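Local coordinates for putative tRNA (Adenine(37)-N6)-methyltransferase (Pseudomonas aeruginosa, PDB 7BTU), which probably transfers a methyl group from S-adenosyl-L-methionine to the threonylcarbamoyl-modified adenosine at position 37 of tRNA, at residues R18-E23 against S123-L128; A36-L41 against R181-E186; G177-Q182 against L213-V218. All coordinates share one frame; numbering follows the deposited sequence.

Interaction 1 (R18-E23 against S123-L128); sequences RSCFME and SGIDLL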
ATOM      1  N   ARG B  18      -1.060 -18.415   6.823  1.00 16.67           N
ATOM      2  CA  ARG B  18      -1.901 -19.591   6.769  1.00 19.48           C
ATOM      3  C   ARG B  18      -3.276 -19.060   6.416  1.00 19.78           C
ATOM      4  O   ARG B  18      -3.768 -18.160   7.112  1.00 18.65           O
ATOM      5  CB  ARG B  18      -1.895 -20.347   8.104  1.00 26.78           C
ATOM      6  N   SER B  19      -3.928 -19.621   5.382  1.00 18.60           N
ATOM      7  CA  SER B  19      -5.238 -19.055   5.059  1.00 20.64           C
ATOM      8  C   SER B  19      -6.150 -20.073   4.387  1.00 19.15           C
ATOM      9  O   SER B  19      -5.758 -21.196   4.074  1.00 18.73           O
ATOM     10  CB  SER B  19      -5.133 -17.795   4.201  1.00 22.20           C
ATOM     11  OG  SER B  19      -4.943 -18.135   2.872  1.00 22.51           O
ATOM     12  N   CYS B  20      -7.405 -19.665   4.264  1.00 19.91           N
ATOM     13  CA  CYS B  20      -8.412 -20.486   3.586  1.00 24.07           C
ATOM     14  C   CYS B  20      -8.124 -20.718   2.101  1.00 24.87           C
ATOM     15  O   CYS B  20      -8.740 -21.615   1.520  1.00 21.56           O
ATOM     16  CB  CYS B  20      -9.783 -19.844   3.771  1.00 18.20           C
ATOM     17  SG  CYS B  20      -9.934 -18.141   3.304  1.00 21.13           S
ATOM     18  N   PHE B  21      -7.331 -19.855   1.434  1.00 23.26           N
ATOM     19  CA  PHE B  21      -7.319 -19.832  -0.033  1.00 19.93           C
ATOM     20  C   PHE B  21      -6.185 -20.683  -0.591  1.00 19.68           C
ATOM     21  O   PHE B  21      -5.013 -20.478  -0.246  1.00 19.56           O
ATOM     22  CB  PHE B  21      -7.232 -18.397  -0.574  1.00 19.65           C
ATOM     23  CG  PHE B  21      -8.496 -17.602  -0.331  1.00 21.09           C
ATOM     24  CD1 PHE B  21      -9.740 -18.086  -0.794  1.00 22.69           C
ATOM     25  CD2 PHE B  21      -8.462 -16.420   0.396  1.00 18.06           C
ATOM     26  CE1 PHE B  21     -10.928 -17.368  -0.525  1.00 21.63           C
ATOM     27  CE2 PHE B  21      -9.665 -15.693   0.637  1.00 17.10           C
ATOM     28  CZ  PHE B  21     -10.860 -16.159   0.183  1.00 17.01           C
ATOM     29  N   MET B  22      -6.541 -21.632  -1.465  1.00 21.81           N
ATOM     30  CA  MET B  22      -5.542 -22.489  -2.112  1.00 23.71           C
ATOM     31  C   MET B  22      -5.311 -22.142  -3.583  1.00 27.61           C
ATOM     32  O   MET B  22      -4.301 -22.577  -4.163  1.00 29.08           O
ATOM     33  CB  MET B  22      -5.983 -23.966  -1.999  1.00 28.47           C
ATOM     34  CG  MET B  22      -6.365 -24.420  -0.563  1.00 30.87           C
ATOM     35  SD  MET B  22      -4.925 -24.335   0.578  1.00 35.58           S
ATOM     36  CE  MET B  22      -5.724 -23.892   2.156  1.00 36.15           C
ATOM     37  N   GLU B  23      -6.230 -21.408  -4.219  1.00 25.52           N
ATOM     38  CA  GLU B  23      -6.079 -21.093  -5.634  1.00 28.89           C
ATOM     39  C   GLU B  23      -6.503 -19.644  -5.836  1.00 26.30           C
ATOM     40  O   GLU B  23      -7.388 -19.143  -5.155  1.00 29.03           O
ATOM     41  CB  GLU B  23      -6.900 -22.094  -6.505  1.00 36.74           C
ATOM     42  CG  GLU B  23      -8.139 -22.588  -5.801  1.00 43.43           C
ATOM     43  CD  GLU B  23      -8.759 -23.873  -6.322  1.00 53.75           C
ATOM     44  OE1 GLU B  23      -9.926 -24.085  -5.979  1.00 55.49           O
ATOM     45  OE2 GLU B  23      -8.130 -24.670  -7.047  1.00 58.88           O
ATOM     46  N   SER B 123      -8.712 -11.151   8.940  1.00 15.56           N
ATOM     47  CA  SER B 123     -10.003 -11.465   8.325  1.00 16.68           C
ATOM     48  C   SER B 123     -10.143 -10.602   7.099  1.00 17.89           C
ATOM     49  O   SER B 123      -9.433  -9.595   6.938  1.00 15.35           O
ATOM     50  CB  SER B 123     -11.180 -11.227   9.281  1.00 20.87           C
ATOM     51  OG  SER B 123     -11.269  -9.848   9.505  1.00 24.63           O
ATOM     52  N   GLY B 124     -11.024 -11.047   6.203  1.00 19.10           N
ATOM     53  CA  GLY B 124     -11.086 -10.378   4.930  1.00 17.33           C
ATOM     54  C   GLY B 124      -9.818 -10.573   4.144  1.00 16.83           C
ATOM     55  O   GLY B 124      -9.408  -9.667   3.417  1.00 20.79           O
ATOM     56  N   ILE B 125      -9.212 -11.730   4.249  1.00 17.76           N
ATOM     57  CA  ILE B 125      -7.873 -11.927   3.707  1.00 19.69           C
ATOM     58  C   ILE B 125      -7.969 -12.152   2.196  1.00 21.24           C
ATOM     59  O   ILE B 125      -8.983 -12.636   1.684  1.00 15.97           O
ATOM     60  CB  ILE B 125      -7.213 -13.124   4.440  1.00 22.00           C
ATOM     61  CG1 ILE B 125      -5.678 -13.055   4.380  1.00 26.46           C
ATOM     62  CG2 ILE B 125      -7.718 -14.510   3.924  1.00 22.17           C
ATOM     63  CD1 ILE B 125      -5.042 -14.108   5.222  1.00 28.54           C
ATOM     64  N   ASP B 126      -6.906 -11.783   1.453  1.00 15.59           N
ATOM     65  CA  ASP B 126      -6.859 -12.056   0.024  1.00 19.23           C
ATOM     66  C   ASP B 126      -5.560 -12.732  -0.376  1.00 20.00           C
ATOM     67  O   ASP B 126      -5.098 -12.532  -1.501  1.00 21.11           O
ATOM     68  CB  ASP B 126      -7.052 -10.771  -0.787  1.00 24.40           C
ATOM     69  CG  ASP B 126      -5.918  -9.740  -0.589  1.00 26.89           C
ATOM     70  OD1 ASP B 126      -5.019  -9.945   0.288  1.00 25.75           O
ATOM     71  OD2 ASP B 126      -5.947  -8.699  -1.309  1.00 27.65           O
ATOM     72  N   LEU B 127      -4.899 -13.415   0.554  1.00 18.83           N
ATOM     73  CA  LEU B 127      -3.591 -14.011   0.305  1.00 17.47           C
ATOM     74  C   LEU B 127      -3.689 -15.517   0.307  1.00 19.25           C
ATOM     75  O   LEU B 127      -4.356 -16.090   1.164  1.00 16.69           O
ATOM     76  CB  LEU B 127      -2.561 -13.575   1.376  1.00 19.32           C
ATOM     77  CG  LEU B 127      -2.308 -12.065   1.372  1.00 22.94           C
ATOM     78  CD1 LEU B 127      -1.355 -11.699   2.481  1.00 19.84           C
ATOM     79  CD2 LEU B 127      -1.735 -11.637   0.027  1.00 20.83           C
ATOM     80  N   LEU B 128      -2.933 -16.149  -0.577  1.00 16.22           N
ATOM     81  CA  LEU B 128      -2.892 -17.603  -0.633  1.00 19.31           C
ATOM     82  C   LEU B 128      -2.209 -18.185   0.591  1.00 17.21           C
ATOM     83  O   LEU B 128      -1.280 -17.591   1.161  1.00 17.56           O
ATOM     84  CB  LEU B 128      -2.129 -18.060  -1.893  1.00 18.31           C
ATOM     85  CG  LEU B 128      -2.892 -17.782  -3.192  1.00 20.16           C
ATOM     86  CD1 LEU B 128      -1.938 -17.951  -4.423  1.00 23.45           C
ATOM     87  CD2 LEU B 128      -4.120 -18.751  -3.370  1.00 22.04           C
TER

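Interaction 2 (A36-L41 against R181-E186); sequences AARGTL and RQPVAE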
ATOM      1  N   ALA B  36     -15.519 -13.533   6.506  1.00 19.07           N
ATOM      2  CA  ALA B  36     -15.316 -14.915   6.932  1.00 19.51           C
ATOM      3  C   ALA B  36     -14.067 -15.540   6.321  1.00 19.78           C
ATOM      4  O   ALA B  36     -13.760 -16.690   6.649  1.00 19.44           O
ATOM      5  CB  ALA B  36     -16.578 -15.766   6.602  1.00 21.08           C
ATOM      6  N   ALA B  37     -13.385 -14.837   5.404  1.00 20.27           N
ATOM      7  CA  ALA B  37     -12.132 -15.303   4.807  1.00 20.28           C
ATOM      8  C   ALA B  37     -11.027 -15.000   5.828  1.00 17.80           C
ATOM      9  O   ALA B  37     -10.548 -13.879   5.925  1.00 21.25           O
ATOM     10  CB  ALA B  37     -11.869 -14.632   3.449  1.00 17.10           C
ATOM     11  N   ARG B  38     -10.648 -15.998   6.617  1.00 16.33           N
ATOM     12  CA  ARG B  38      -9.749 -15.784   7.745  1.00 16.92           C
ATOM     13  C   ARG B  38      -8.372 -16.408   7.510  1.00 19.21           C
ATOM     14  O   ARG B  38      -8.185 -17.348   6.722  1.00 17.03           O
ATOM     15  CB  ARG B  38     -10.379 -16.338   9.016  1.00 21.03           C
ATOM     16  CG  ARG B  38     -11.619 -15.454   9.460  1.00 24.47           C
ATOM     17  CD  ARG B  38     -12.310 -16.024  10.676  1.00 36.22           C
ATOM     18  NE  ARG B  38     -11.319 -16.200  11.724  1.00 45.53           N
ATOM     19  CZ  ARG B  38     -11.486 -17.003  12.761  1.00 50.47           C
ATOM     20  NH1 ARG B  38     -12.619 -17.676  12.867  1.00 50.44           N
ATOM     21  NH2 ARG B  38     -10.536 -17.110  13.695  1.00 52.57           N
ATOM     22  N   GLY B  39      -7.397 -15.879   8.221  1.00 19.22           N
ATOM     23  CA  GLY B  39      -6.079 -16.490   8.137  1.00 20.02           C
ATOM     24  C   GLY B  39      -5.210 -15.957   9.254  1.00 20.30           C
ATOM     25  O   GLY B  39      -5.622 -15.091  10.040  1.00 17.41           O
ATOM     26  N   THR B  40      -3.995 -16.490   9.325  1.00 18.00           N
ATOM     27  CA  THR B  40      -3.065 -15.961  10.316  1.00 15.52           C
ATOM     28  C   THR B  40      -1.749 -15.646   9.617  1.00 20.73           C
ATOM     29  O   THR B  40      -1.447 -16.169   8.532  1.00 17.92           O
ATOM     30  CB  THR B  40      -2.838 -16.940  11.464  1.00 22.00           C
ATOM     31  OG1 THR B  40      -2.392 -18.187  10.923  1.00 22.37           O
ATOM     32  CG2 THR B  40      -4.139 -17.194  12.239  1.00 22.17           C
ATOM     33  N   LEU B  41      -0.987 -14.749  10.234  1.00 18.24           N
ATOM     34  CA  LEU B  41       0.373 -14.459   9.799  1.00 19.95           C
ATOM     35  C   LEU B  41       1.255 -15.050  10.893  1.00 21.50           C
ATOM     36  O   LEU B  41       1.257 -14.541  12.012  1.00 19.94           O
ATOM     37  CB  LEU B  41       0.585 -12.946   9.648  1.00 18.27           C
ATOM     38  CG  LEU B  41       2.072 -12.507   9.356  1.00 19.31           C
ATOM     39  CD1 LEU B  41       2.750 -13.368   8.248  1.00 13.45           C
ATOM     40  CD2 LEU B  41       2.122 -11.034   8.989  1.00 17.82           C
ATOM     41  N   ARG B 181     -13.003 -25.214  13.152  1.00 25.76           N
ATOM     42  CA  ARG B 181     -13.181 -23.995  13.965  1.00 26.58           C
ATOM     43  C   ARG B 181     -13.105 -22.750  13.073  1.00 26.73           C
ATOM     44  O   ARG B 181     -12.428 -21.751  13.369  1.00 22.70           O
ATOM     45  CB  ARG B 181     -12.165 -23.947  15.133  1.00 25.15           C
ATOM     46  CG  ARG B 181     -12.460 -25.066  16.170  1.00 32.17           C
ATOM     47  CD  ARG B 181     -11.697 -24.936  17.467  1.00 42.96           C
ATOM     48  NE  ARG B 181     -11.965 -26.032  18.410  1.00 52.39           N
ATOM     49  CZ  ARG B 181     -13.066 -26.168  19.155  1.00 58.02           C
ATOM     50  NH1 ARG B 181     -14.054 -25.275  19.096  1.00 55.13           N
ATOM     51  NH2 ARG B 181     -13.175 -27.206  19.978  1.00 64.18           N
ATOM     52  N   GLN B 182     -13.839 -22.800  11.968  1.00 20.13           N
ATOM     53  CA  GLN B 182     -13.846 -21.705  10.994  1.00 21.78           C
ATOM     54  C   GLN B 182     -15.275 -21.480  10.543  1.00 20.45           C
ATOM     55  O   GLN B 182     -16.073 -22.429  10.546  1.00 22.28           O
ATOM     56  CB  GLN B 182     -12.968 -21.999   9.748  1.00 18.61           C
ATOM     57  CG  GLN B 182     -11.444 -22.025  10.026  1.00 19.51           C
ATOM     58  CD  GLN B 182     -10.956 -20.626  10.361  1.00 23.12           C
ATOM     59  OE1 GLN B 182     -11.593 -19.630   9.967  1.00 23.93           O
ATOM     60  NE2 GLN B 182      -9.828 -20.531  11.015  1.00 25.12           N
ATOM     61  N   PRO B 183     -15.645 -20.235  10.159  1.00 21.42           N
ATOM     62  CA  PRO B 183     -17.041 -19.998   9.664  1.00 21.83           C
ATOM     63  C   PRO B 183     -17.213 -20.435   8.213  1.00 21.57           C
ATOM     64  O   PRO B 183     -17.318 -19.610   7.288  1.00 17.64           O
ATOM     65  CB  PRO B 183     -17.208 -18.486   9.830  1.00 23.20           C
ATOM     66  CG  PRO B 183     -15.786 -17.954   9.590  1.00 24.87           C
ATOM     67  CD  PRO B 183     -14.874 -18.981  10.298  1.00 25.32           C
ATOM     68  N   VAL B 184     -17.239 -21.757   8.009  1.00 16.12           N
ATOM     69  CA  VAL B 184     -17.139 -22.313   6.656  1.00 18.43           C
ATOM     70  C   VAL B 184     -18.342 -21.916   5.814  1.00 17.02           C
ATOM     71  O   VAL B 184     -18.211 -21.594   4.623  1.00 15.21           O
ATOM     72  CB  VAL B 184     -16.946 -23.844   6.703  1.00 20.49           C
ATOM     73  CG1 VAL B 184     -17.203 -24.505   5.278  1.00 18.74           C
ATOM     74  CG2 VAL B 184     -15.537 -24.187   7.183  1.00 19.03           C
ATOM     75  N   ALA B 185     -19.542 -22.005   6.384  1.00 20.77           N
ATOM     76  CA  ALA B 185     -20.732 -21.691   5.591  1.00 20.91           C
ATOM     77  C   ALA B 185     -20.696 -20.240   5.133  1.00 23.50           C
ATOM     78  O   ALA B 185     -20.984 -19.935   3.965  1.00 17.92           O
ATOM     79  CB  ALA B 185     -22.000 -21.952   6.397  1.00 19.64           C
ATOM     80  N   GLU B 186     -20.316 -19.325   6.047  1.00 18.45           N
ATOM     81  CA  GLU B 186     -20.265 -17.914   5.697  1.00 18.40           C
ATOM     82  C   GLU B 186     -19.172 -17.656   4.681  1.00 14.64           C
ATOM     83  O   GLU B 186     -19.364 -16.880   3.738  1.00 18.74           O
ATOM     84  CB  GLU B 186     -19.998 -17.052   6.935  1.00 19.21           C
ATOM     85  CG  GLU B 186     -21.267 -16.968   7.790  1.00 30.87           C
ATOM     86  CD  GLU B 186     -21.037 -16.092   9.003  1.00 48.33           C
ATOM     87  OE1 GLU B 186     -20.532 -16.625  10.006  1.00 58.97           O
ATOM     88  OE2 GLU B 186     -21.337 -14.879   8.941  1.00 56.90           O
TER
HETATM   89  O   HOH W   1     -12.161 -19.000   7.217  1.00 29.85           O

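Interaction 3 (G177-Q182 against L213-V218); sequences GQRLRQ and LWDLDV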
ATOM      1  N   GLY B 177     -17.109 -26.860   9.467  1.00 20.83           N
ATOM      2  CA  GLY B 177     -16.825 -25.661  10.238  1.00 20.97           C
ATOM      3  C   GLY B 177     -16.553 -25.996  11.691  1.00 23.93           C
ATOM      4  O   GLY B 177     -15.621 -25.454  12.304  1.00 23.74           O
ATOM      5  N   GLN B 178     -17.334 -26.940  12.247  1.00 25.17           N
ATOM      6  CA  GLN B 178     -17.111 -27.371  13.627  1.00 22.84           C
ATOM      7  C   GLN B 178     -15.746 -28.023  13.769  1.00 24.94           C
ATOM      8  O   GLN B 178     -15.052 -27.784  14.754  1.00 28.01           O
ATOM      9  CB  GLN B 178     -18.197 -28.348  14.045  1.00 20.94           C
ATOM     10  CG  GLN B 178     -19.611 -27.740  14.035  1.00 26.35           C
ATOM     11  CD  GLN B 178     -19.908 -27.047  15.332  1.00 29.91           C
ATOM     12  OE1 GLN B 178     -20.271 -25.863  15.371  1.00 31.40           O
ATOM     13  NE2 GLN B 178     -19.754 -27.783  16.403  1.00 25.63           N
ATOM     14  N   ARG B 179     -15.347 -28.851  12.785  1.00 19.93           N
ATOM     15  CA  ARG B 179     -14.034 -29.505  12.813  1.00 23.83           C
ATOM     16  C   ARG B 179     -12.897 -28.487  12.704  1.00 22.30           C
ATOM     17  O   ARG B 179     -11.929 -28.532  13.473  1.00 23.64           O
ATOM     18  CB  ARG B 179     -13.933 -30.521  11.658  1.00 23.55           C
ATOM     19  CG  ARG B 179     -12.561 -31.255  11.598  1.00 26.76           C
ATOM     20  CD  ARG B 179     -12.534 -32.336  10.473  1.00 28.60           C
ATOM     21  NE  ARG B 179     -12.877 -31.736   9.194  1.00 28.32           N
ATOM     22  CZ  ARG B 179     -12.028 -31.061   8.425  1.00 29.17           C
ATOM     23  NH1 ARG B 179     -10.752 -30.891   8.825  1.00 23.88           N
ATOM     24  NH2 ARG B 179     -12.466 -30.540   7.276  1.00 24.42           N
ATOM     25  N   LEU B 180     -13.003 -27.568  11.730  1.00 21.16           N
ATOM     26  CA  LEU B 180     -11.973 -26.591  11.413  1.00 24.43           C
ATOM     27  C   LEU B 180     -11.946 -25.412  12.371  1.00 25.45           C
ATOM     28  O   LEU B 180     -10.930 -24.685  12.399  1.00 22.42           O
ATOM     29  CB  LEU B 180     -12.183 -26.054   9.985  1.00 23.97           C
ATOM     30  CG  LEU B 180     -11.844 -27.035   8.835  1.00 22.18           C
ATOM     31  CD1 LEU B 180     -12.386 -26.586   7.445  1.00 19.74           C
ATOM     32  CD2 LEU B 180     -10.321 -27.235   8.787  1.00 28.43           C
ATOM     33  N   ARG B 181     -13.003 -25.214  13.152  1.00 25.76           N
ATOM     34  CA  ARG B 181     -13.181 -23.995  13.965  1.00 26.58           C
ATOM     35  C   ARG B 181     -13.105 -22.750  13.073  1.00 26.73           C
ATOM     36  O   ARG B 181     -12.428 -21.751  13.369  1.00 22.70           O
ATOM     37  CB  ARG B 181     -12.165 -23.947  15.133  1.00 25.15           C
ATOM     38  CG  ARG B 181     -12.460 -25.066  16.170  1.00 32.17           C
ATOM     39  CD  ARG B 181     -11.697 -24.936  17.467  1.00 42.96           C
ATOM     40  NE  ARG B 181     -11.965 -26.032  18.410  1.00 52.39           N
ATOM     41  CZ  ARG B 181     -13.066 -26.168  19.155  1.00 58.02           C
ATOM     42  NH1 ARG B 181     -14.054 -25.275  19.096  1.00 55.13           N
ATOM     43  NH2 ARG B 181     -13.175 -27.206  19.978  1.00 64.18           N
ATOM     44  N   GLN B 182     -13.839 -22.800  11.968  1.00 20.13           N
ATOM     45  CA  GLN B 182     -13.846 -21.705  10.994  1.00 21.78           C
ATOM     46  C   GLN B 182     -15.275 -21.480  10.543  1.00 20.45           C
ATOM     47  O   GLN B 182     -16.073 -22.429  10.546  1.00 22.28           O
ATOM     48  CB  GLN B 182     -12.968 -21.999   9.748  1.00 18.61           C
ATOM     49  CG  GLN B 182     -11.444 -22.025  10.026  1.00 19.51           C
ATOM     50  CD  GLN B 182     -10.956 -20.626  10.361  1.00 23.12           C
ATOM     51  OE1 GLN B 182     -11.593 -19.630   9.967  1.00 23.93           O
ATOM     52  NE2 GLN B 182      -9.828 -20.531  11.015  1.00 25.12           N
ATOM     53  N   LEU B 213     -11.332 -24.627  -0.333  1.00 18.06           N
ATOM     54  CA  LEU B 213     -11.230 -23.689   0.797  1.00 16.85           C
ATOM     55  C   LEU B 213     -10.785 -24.472   2.029  1.00 22.03           C
ATOM     56  O   LEU B 213     -11.341 -25.534   2.289  1.00 19.51           O
ATOM     57  CB  LEU B 213     -12.599 -23.038   1.066  1.00 18.79           C
ATOM     58  CG  LEU B 213     -13.157 -22.119  -0.045  1.00 19.37           C
ATOM     59  CD1 LEU B 213     -14.642 -21.896   0.203  1.00 23.83           C
ATOM     60  CD2 LEU B 213     -12.374 -20.767  -0.063  1.00 16.82           C
ATOM     61  N   TRP B 214      -9.761 -23.980   2.765  1.00 17.66           N
ATOM     62  CA  TRP B 214      -9.148 -24.767   3.830  1.00 21.89           C
ATOM     63  C   TRP B 214      -8.798 -26.136   3.237  1.00 22.71           C
ATOM     64  O   TRP B 214      -8.158 -26.183   2.182  1.00 23.27           O
ATOM     65  CB  TRP B 214     -10.065 -24.795   5.049  1.00 17.09           C
ATOM     66  CG  TRP B 214     -10.197 -23.403   5.738  1.00 17.57           C
ATOM     67  CD1 TRP B 214     -11.320 -22.678   5.867  1.00 19.64           C
ATOM     68  CD2 TRP B 214      -9.150 -22.663   6.397  1.00 18.56           C
ATOM     69  NE1 TRP B 214     -11.049 -21.496   6.556  1.00 20.70           N
ATOM     70  CE2 TRP B 214      -9.720 -21.472   6.883  1.00 19.50           C
ATOM     71  CE3 TRP B 214      -7.777 -22.872   6.577  1.00 26.67           C
ATOM     72  CZ2 TRP B 214      -8.972 -20.491   7.576  1.00 25.14           C
ATOM     73  CZ3 TRP B 214      -7.014 -21.880   7.272  1.00 29.01           C
ATOM     74  CH2 TRP B 214      -7.618 -20.706   7.754  1.00 25.87           C
ATOM     75  N   ASP B 215      -9.204 -27.254   3.853  1.00 20.94           N
ATOM     76  CA  ASP B 215      -8.925 -28.585   3.317  1.00 22.13           C
ATOM     77  C   ASP B 215     -10.164 -29.177   2.647  1.00 21.75           C
ATOM     78  O   ASP B 215     -10.321 -30.404   2.591  1.00 20.02           O
ATOM     79  CB  ASP B 215      -8.373 -29.526   4.403  1.00 26.04           C
ATOM     80  CG  ASP B 215      -9.333 -29.682   5.604  1.00 26.35           C
ATOM     81  OD1 ASP B 215     -10.464 -29.143   5.545  1.00 24.26           O
ATOM     82  OD2 ASP B 215      -8.961 -30.323   6.606  1.00 26.70           O
ATOM     83  N   LEU B 216     -11.054 -28.317   2.164  1.00 18.20           N
ATOM     84  CA  LEU B 216     -12.346 -28.743   1.614  1.00 17.67           C
ATOM     85  C   LEU B 216     -12.392 -28.570   0.094  1.00 20.73           C
ATOM     86  O   LEU B 216     -11.739 -27.683  -0.458  1.00 18.49           O
ATOM     87  CB  LEU B 216     -13.497 -27.930   2.213  1.00 17.35           C
ATOM     88  CG  LEU B 216     -13.470 -27.620   3.720  1.00 18.60           C
ATOM     89  CD1 LEU B 216     -14.657 -26.734   4.046  1.00 15.47           C
ATOM     90  CD2 LEU B 216     -13.606 -28.928   4.440  1.00 17.30           C
ATOM     91  N   ASP B 217     -13.245 -29.383  -0.566  1.00 16.71           N
ATOM     92  CA  ASP B 217     -13.672 -29.161  -1.950  1.00 16.63           C
ATOM     93  C   ASP B 217     -15.154 -28.791  -1.900  1.00 18.46           C
ATOM     94  O   ASP B 217     -15.946 -29.495  -1.284  1.00 20.57           O
ATOM     95  CB  ASP B 217     -13.472 -30.409  -2.814  1.00 18.17           C
ATOM     96  CG  ASP B 217     -12.003 -30.818  -2.893  1.00 32.51           C
ATOM     97  OD1 ASP B 217     -11.163 -29.973  -3.282  1.00 29.66           O
ATOM     98  OD2 ASP B 217     -11.697 -31.976  -2.567  1.00 35.56           O
ATOM     99  N   VAL B 218     -15.504 -27.651  -2.467  1.00 14.93           N
ATOM    100  CA  VAL B 218     -16.868 -27.113  -2.428  1.00 14.26           C
ATOM    101  C   VAL B 218     -17.348 -27.148  -3.863  1.00 15.89           C
ATOM    102  O   VAL B 218     -16.629 -26.669  -4.757  1.00 18.84           O
ATOM    103  CB  VAL B 218     -16.877 -25.679  -1.869  1.00 17.51           C
ATOM    104  CG1 VAL B 218     -18.315 -25.047  -1.906  1.00 13.62           C
ATOM    105  CG2 VAL B 218     -16.337 -25.694  -0.398  1.00 19.42           C
TER
HETATM  106  O   HOH W   1     -12.161 -19.000   7.217  1.00 29.85           O

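Interaction 1 (R18-E23 against S123-L128)
Phe21 and Ile125 lie side by side with their side chains pointing opposite ways, and the ring of Phe21 presents its rim to the backbone of 123-128. Its CE2 atom lies 3.3 Å from Ile125 O, near the ring plane, and the same CE2 is 4.0 Å from Ile125 CG2, the branch between the backbone N and carbonyl carbon of Ile125. Leu127 O also lies at the ring edge. One ring face is taken by its own neighbour in sequence: Cys20 SG stands 3.5 Å above the plane, over the centre of the Phe21 ring. The other arm of Ile125 goes elsewhere, its CD1 resting 3.8 Å from Ser19 CB.

Ser19 makes the polar link. Its OG, held between the backbone N and the carbonyl carbon (chi1 81°), donates to Leu127 O at 2.7 Å, in the carbonyl plane, approaching at a C=O...donor angle of 155°. The same OG accepts from Phe21 N at 3.3 Å, closing an ST turn where strand 15-19 gives way to loop. The hydroxyl is therefore used both ways, and this buried oxygen joins the end of a barrel strand to the loop between strands 119-123 and 132-138 of the same six-stranded antiparallel barrel. Asp129, next along that loop, accepts from Ser19 N with its side-chain OD1 and adds a backbone bond to Phe21.

Beyond the turn Leu128 takes over. Although its CB bond points away from 18-23, CD2 folds back to lie 3.5 Å from Glu23 N, while Leu128 CA makes a CH...O contact of 3.6 Å with Phe21 O. The carboxylate of Glu23 turns to Arg212, whose backbone N donates to OE1.

Interaction 2 (A36-L41 against R181-E186)
The side chain of Arg38 passes at a slant across Gln182 and at about a right angle across Pro183, and much of it lies near one oxygen, Gln182 OE1. At the root, Arg38 CB lies 3.6 Å from Gln182 OE1. Farther out, CD has Gln182 OE1 and Pro183 CD on the same side, the proline carbon 3.9 Å from Arg38 CD. The chain then bends at chi3 (54°), which sets the direction of NE. NE and CZ pass close to OE1 as well, and at the tip Arg38 NH1 reaches 3.6 Å from Gln182 OE1. The ring carbon Pro183 CD meets the edge of the guanidinium, 3.7 Å from NH1. The Gln182 amide lies over one face of the guanidinium, NE2 above its centre, but the two planes are turned 50° apart, so this is not a parallel stack.

Gln182 OE1 has a further partner: a water donates to it at 2.9 Å and also donates to Ala36 O at 2.9 Å, bridging the two segments at the foot of the arginine. Past that water the contact becomes apolar. Ala36 CB points into 181-186, resting 3.8 Å from Pro183 CG and 3.7 Å from Glu186 CB. The backbone N of Ala36 bonds to Gln190 OE1 of helix 184-193.

Pro183 is the centre of an inverse gamma turn and the N-cap residue of helix 184-193. The contact sets the link between helices 167-180 and 184-193 of the C-terminal domain against barrel strand 38-43, flanked in its sheet by strands 15-19 and 119-123, and the residues before it.

Interaction 3 (G177-Q182 against L213-V218)
Arg179 and Asp215 reach toward each other tip to tip in an end-on salt bridge, two nitrogens meeting two oxygens. Arg179 NH2 donates to Asp215 OD1 at 3.0 Å, almost straight at 175° and in the guanidinium plane, though it meets the oxygen on its syn side somewhat out of the carboxylate plane. Arg179 NH1 gives the second bond, 2.9 Å to the syn lone pair of Asp215 OD2, an oxygen that lies out of the guanidinium plane; this bond is more bent, at 149°. The two planes are 37° apart, so the pairing is twisted, not flat. Arg179 NH2 also bonds to His176 ND1, one turn back in the helix, which helps to fix the guanidinium; Leu216 CD2 packs at the edge of the same group.

The indole N-H of Trp214 is satisfied by water: NE1 donates at 2.8 Å to a water in the ring plane, the one that also donates to Gln182 OE1. Gln182 crosses the tryptophan at about a right angle, with CG 3.3 Å above one face of the indole and offset toward its rim, and CD 3.4 Å from Trp214 CZ2. Between the salt bridge and this aromatic contact sits Leu180, its CD1 3.8 Å from Trp214 CB and in van der Waals contact with Leu216.

Backbone groups are paired as well. Helix 167-180 ends with Gln182 N donating to Gly177 O, and Arg181 takes positive phi there. In 213-218, Leu216 N donates 2.8 Å to Leu213 O, with a return bond from Leu213 N to Leu216 O. Trp214 and Asp215 are the central residues of this type II' turn, the tight two-residue connection of a beta hairpin, here joining strands 209-213 and 216-222 of the C-terminal domain.

In the fold
From the N terminus, strand 15-19 opens interaction 1, which closes about a hundred residues later on the loop after strand 119-123, within the barrel. Strand 38-43 opens interaction 2 inside that loop and closes it beyond, at 181-186, so the two cross. Interaction 3 follows interaction 1 in series; it starts at the end of helix 167-180, shares Arg181 and Gln182 with interaction 2, and ends on the hairpin 209-222. Interaction 1 thus ties the barrel to itself, interaction 3 ties a C-terminal helix to its hairpin, and interaction 2 bridges the domains. Trp214 also reaches interaction 1, through a probable backbone hydrogen bond to Cys20.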